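Fibronectin type III domain-containing protein (Simiduia agarivorans, PDB 6P2K) probably hydrolyses the glucan backbone of xyloglucan, as a family 74 glycoside hydrolase whose catalytic part is built from two beta-propellers. Local coordinates at residues A22-N28 / P340-W345; G698-K702 / I771-M776. All coordinates share one frame; numbering follows the deposited sequence.

Contact 1 of 2, residues A22-N28 / P340-W345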
# COMPACT_ATOMS: atom_id res chain seq x y z
N ALA B 22 -14.71 8.84 -52.55
CA ALA B 22 -14.76 7.47 -53.04
C ALA B 22 -14.60 7.44 -54.56
O ALA B 22 -15.11 8.30 -55.28
CB ALA B 22 -16.08 6.80 -52.65
N ASP B 23 -13.87 6.44 -55.03
CA ASP B 23 -13.75 6.15 -56.46
C ASP B 23 -15.05 5.48 -56.90
O ASP B 23 -15.35 4.36 -56.46
CB ASP B 23 -12.53 5.26 -56.73
CG ASP B 23 -12.27 5.03 -58.21
OD1 ASP B 23 -13.20 5.21 -59.04
OD2 ASP B 23 -11.14 4.64 -58.55
N PRO B 24 -15.84 6.13 -57.75
CA PRO B 24 -17.09 5.50 -58.21
C PRO B 24 -16.87 4.25 -59.04
O PRO B 24 -17.80 3.44 -59.18
CB PRO B 24 -17.77 6.60 -59.02
CG PRO B 24 -16.64 7.45 -59.50
CD PRO B 24 -15.62 7.44 -58.39
N ASN B 25 -15.67 4.06 -59.61
CA ASN B 25 -15.41 2.91 -60.45
C ASN B 25 -15.00 1.67 -59.66
O ASN B 25 -15.18 0.55 -60.16
CB ASN B 25 -14.30 3.23 -61.46
CG ASN B 25 -14.57 4.51 -62.23
OD1 ASN B 25 -15.44 4.55 -63.10
ND2 ASN B 25 -13.82 5.56 -61.91
N GLN B 26 -14.46 1.83 -58.45
CA GLN B 26 -13.90 0.72 -57.69
C GLN B 26 -14.35 0.83 -56.24
O GLN B 26 -13.96 1.78 -55.55
CB GLN B 26 -12.38 0.71 -57.77
CG GLN B 26 -11.78 0.69 -59.16
CD GLN B 26 -10.27 0.80 -59.09
OE1 GLN B 26 -9.56 -0.18 -59.32
NE2 GLN B 26 -9.78 1.98 -58.75
N ALA B 27 -15.13 -0.14 -55.78
CA ALA B 27 -15.50 -0.16 -54.37
C ALA B 27 -14.26 -0.36 -53.50
O ALA B 27 -13.32 -1.07 -53.88
CB ALA B 27 -16.52 -1.26 -54.11
N ASN B 28 -14.26 0.29 -52.34
CA ASN B 28 -13.19 0.29 -51.34
C ASN B 28 -11.98 1.12 -51.75
O ASN B 28 -10.97 1.12 -51.04
CB ASN B 28 -12.74 -1.14 -50.99
CG ASN B 28 -13.89 -2.00 -50.51
OD1 ASN B 28 -14.67 -1.59 -49.65
ND2 ASN B 28 -14.01 -3.20 -51.07
N PRO B 340 -20.87 5.96 -53.49
CA PRO B 340 -21.50 5.84 -54.80
C PRO B 340 -22.35 4.58 -54.90
O PRO B 340 -22.24 3.65 -54.09
CB PRO B 340 -20.31 5.77 -55.77
CG PRO B 340 -19.16 6.35 -55.01
CD PRO B 340 -19.40 6.02 -53.57
N VAL B 341 -23.22 4.56 -55.90
CA VAL B 341 -24.03 3.38 -56.19
C VAL B 341 -23.36 2.46 -57.20
O VAL B 341 -23.78 1.30 -57.34
CB VAL B 341 -25.42 3.78 -56.71
CG1 VAL B 341 -26.14 4.62 -55.67
CG2 VAL B 341 -25.30 4.55 -58.00
N THR B 342 -22.33 2.92 -57.89
CA THR B 342 -21.62 2.14 -58.89
C THR B 342 -20.41 1.45 -58.27
O THR B 342 -20.06 1.67 -57.11
CB THR B 342 -21.19 3.02 -60.06
OG1 THR B 342 -20.51 4.17 -59.56
CG2 THR B 342 -22.40 3.46 -60.87
N GLY B 343 -19.76 0.61 -59.08
CA GLY B 343 -18.49 0.01 -58.72
C GLY B 343 -18.54 -1.09 -57.69
O GLY B 343 -17.48 -1.55 -57.25
N GLY B 344 -19.73 -1.54 -57.29
CA GLY B 344 -19.85 -2.54 -56.25
C GLY B 344 -19.87 -1.99 -54.84
O GLY B 344 -19.76 -2.78 -53.89
N TRP B 345 -19.99 -0.68 -54.68
CA TRP B 345 -20.02 -0.09 -53.34
C TRP B 345 -21.28 -0.50 -52.61
O TRP B 345 -22.36 -0.59 -53.21
CB TRP B 345 -19.95 1.43 -53.43
CG TRP B 345 -18.58 2.01 -53.61
CD1 TRP B 345 -17.99 2.39 -54.78
CD2 TRP B 345 -17.63 2.30 -52.57
NE1 TRP B 345 -16.74 2.88 -54.54
CE2 TRP B 345 -16.49 2.85 -53.20
CE3 TRP B 345 -17.63 2.15 -51.18
CZ2 TRP B 345 -15.36 3.24 -52.48
CZ3 TRP B 345 -16.51 2.54 -50.47
CH2 TRP B 345 -15.39 3.08 -51.12
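The indole N-H of Trp345 donates to the backbone O of Asp23, with NE1 to O 2.8 Å and an N-H...O angle of 159°. The acceptor lies at the ring edge, close to the ring plane. The contact joins loops of two neighbouring four-stranded blades in the N-terminal beta-propeller. Residues 22-28 link strands 17-22 and 30-34; residues 340-345 link strands 336-338 and 348-351. A second bond runs from Ala27 N to Gly343 O at 3.1 Å. Thr342 OG1 lies 2.8 Å from Pro24 O.

Thr342 to Trp345 form a type I' beta turn. Gly343 has positive phi there, and a side chain on it would run into Pro24 O. The facing loop is braced by an Asx turn, in which Asp23 OD1 accepts from Asn25 N at 2.8 Å. The Asn25 amide is also tied to Gly68 and Thr66.

Trp345 carries CG beside its backbone N (chi1 -82°), and its indole lies between Ala22 CB on one face and Ala27 CA with Asn28 N on the other. Asn28 N is 3.2 Å from Trp345 CZ2. On the opposite face, Ala22 CB is 3.6 Å from Trp345 CZ2, and the Pro340 ring lies beside it. Replacing Trp345 with an alanine would probably leave Asp23 O without this donor and open a gap between Ala22 and Ala27. On the Asn28 side, Ala27 CA makes a CH-pi contact, 3.4 Å from the centroid of the five-membered ring and 15° off its normal.

Contact 2 of 2, residues G698-K702 / I771-M776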
# COMPACT_ATOMS: atom_id res chain seq x y z
N GLY B 698 23.42 18.65 -33.93
CA GLY B 698 24.81 18.23 -33.98
C GLY B 698 25.12 17.21 -32.91
O GLY B 698 24.65 17.34 -31.77
N ALA B 699 25.89 16.19 -33.26
CA ALA B 699 26.34 15.17 -32.32
C ALA B 699 27.46 14.38 -32.97
O ALA B 699 27.38 14.06 -34.16
CB ALA B 699 25.19 14.23 -31.91
N GLY B 700 28.50 14.09 -32.19
CA GLY B 700 29.63 13.35 -32.73
C GLY B 700 30.22 14.07 -33.93
O GLY B 700 30.51 15.27 -33.89
N ASN B 701 30.38 13.33 -35.03
CA ASN B 701 30.89 13.87 -36.28
C ASN B 701 29.78 14.18 -37.27
O ASN B 701 30.02 14.19 -38.49
CB ASN B 701 31.91 12.91 -36.90
CG ASN B 701 31.30 11.55 -37.24
OD1 ASN B 701 30.20 11.22 -36.80
ND2 ASN B 701 32.03 10.76 -38.02
N LYS B 702 28.57 14.45 -36.79
CA LYS B 702 27.41 14.62 -37.66
C LYS B 702 26.68 15.92 -37.36
O LYS B 702 26.49 16.29 -36.20
CB LYS B 702 26.45 13.43 -37.53
CG LYS B 702 27.04 12.08 -37.93
CD LYS B 702 27.30 11.99 -39.43
CE LYS B 702 28.11 10.75 -39.76
NZ LYS B 702 28.24 10.53 -41.23
N ILE B 771 21.44 6.42 -39.40
CA ILE B 771 22.59 7.25 -39.75
C ILE B 771 23.84 6.37 -39.70
O ILE B 771 24.16 5.81 -38.65
CB ILE B 771 22.74 8.45 -38.81
CG1 ILE B 771 21.49 9.34 -38.87
CG2 ILE B 771 23.99 9.24 -39.14
CD1 ILE B 771 21.30 10.04 -40.20
N SER B 772 24.53 6.26 -40.83
CA SER B 772 25.69 5.39 -40.93
C SER B 772 26.99 6.19 -40.77
O SER B 772 27.04 7.40 -41.02
CB SER B 772 25.70 4.65 -42.27
OG SER B 772 25.59 5.54 -43.36
N GLY B 773 28.03 5.49 -40.35
CA GLY B 773 29.34 6.11 -40.18
C GLY B 773 29.40 7.18 -39.12
O GLY B 773 30.23 8.08 -39.21
N MET B 774 28.53 7.10 -38.11
CA MET B 774 28.56 8.05 -36.99
C MET B 774 29.49 7.55 -35.89
O MET B 774 29.51 6.35 -35.58
CB MET B 774 27.15 8.26 -36.44
CG MET B 774 27.05 9.37 -35.42
SD MET B 774 25.39 10.07 -35.34
CE MET B 774 25.66 11.38 -34.15
N ASN B 775 30.27 8.46 -35.32
CA ASN B 775 31.12 8.17 -34.18
C ASN B 775 30.88 9.16 -33.06
O ASN B 775 30.72 10.36 -33.30
CB ASN B 775 32.61 8.15 -34.60
CG ASN B 775 32.89 7.12 -35.68
OD1 ASN B 775 32.45 5.97 -35.56
ND2 ASN B 775 33.61 7.50 -36.74
N MET B 776 30.87 8.65 -31.84
CA MET B 776 30.51 9.41 -30.66
C MET B 776 31.64 9.32 -29.65
O MET B 776 32.41 8.36 -29.65
CB MET B 776 29.22 8.86 -30.01
CG MET B 776 28.01 8.85 -30.90
SD MET B 776 27.14 10.42 -30.82
CE MET B 776 26.65 10.42 -29.10
O HOH W 1 26.41 9.25 -43.04
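Asn701 and Met774 make the close-packed part of this contact. Asn701 is buried at the turn of a beta-hairpin. Its CG sits between the backbone N and the carbonyl carbon (chi1 61°), which turns the amide to the chain of 771-776. Asn701 OD1 accepts from Asn775 N at 3.1 Å. That bond is nearly straight at the hydrogen (170°), although the N-H comes from above the carbonyl plane. The same amide gives a weak bond from Asn701 ND2 to Gly773 O at 3.4 Å. One side chain thus holds two backbone groups of the tail.

Met774 runs extended beyond CG and reaches the hairpin turn, where its CE is 3.2 Å from Ala699 O. The same CE lies 3.7 Å from Ala699 CB, and Met774 SD packs 3.7 Å from Lys702 CG. Phe748 of strand 745-751 touches Ala699, Lys702 and Met774. Gly700 CA comes within 3.2 Å of Asn775 O, where a side chain would clash.

The loose side lies at Ser772 and Gly773, which are exposed. The buried Lys702 chain crosses that of Met774, and its CE comes near Gly773 O. Its NZ makes a weak bond to Ser772 O. A water bridges the same two atoms, accepting from Lys702 NZ at 2.9 Å and donating to Ser772 O at 2.8 Å. The firmer partner of NZ is Thr722 OG1.

Ala699 to Lys702 form a type II' turn, a tight two-residue beta-hairpin connection. Here it belongs to one propeller blade and receives the tail that leaves strand 765-770 of the next.

Overall arrangement
Contacts 1 and 2 share no elements. Their centres are 51 Å apart and their nearest atoms about 35 Å. Contact 1 lies in the N-terminal propeller, contact 2 in the C-terminal one, and each joins neighbouring blades. Both are peripheral and away from the zinc sites. Contact 1 is a surface contact with one buried aromatic ring as its centre. Contact 2 is partly buried, and its hairpin side is the better covered. Their chemistry differs accordingly. The first pairs a firm indole bond with packing on both ring faces. The second relies on one sound asparagine bond, a methionine and several weak bonds, with water at its lysine end. Glycines let the backbones approach closely in both.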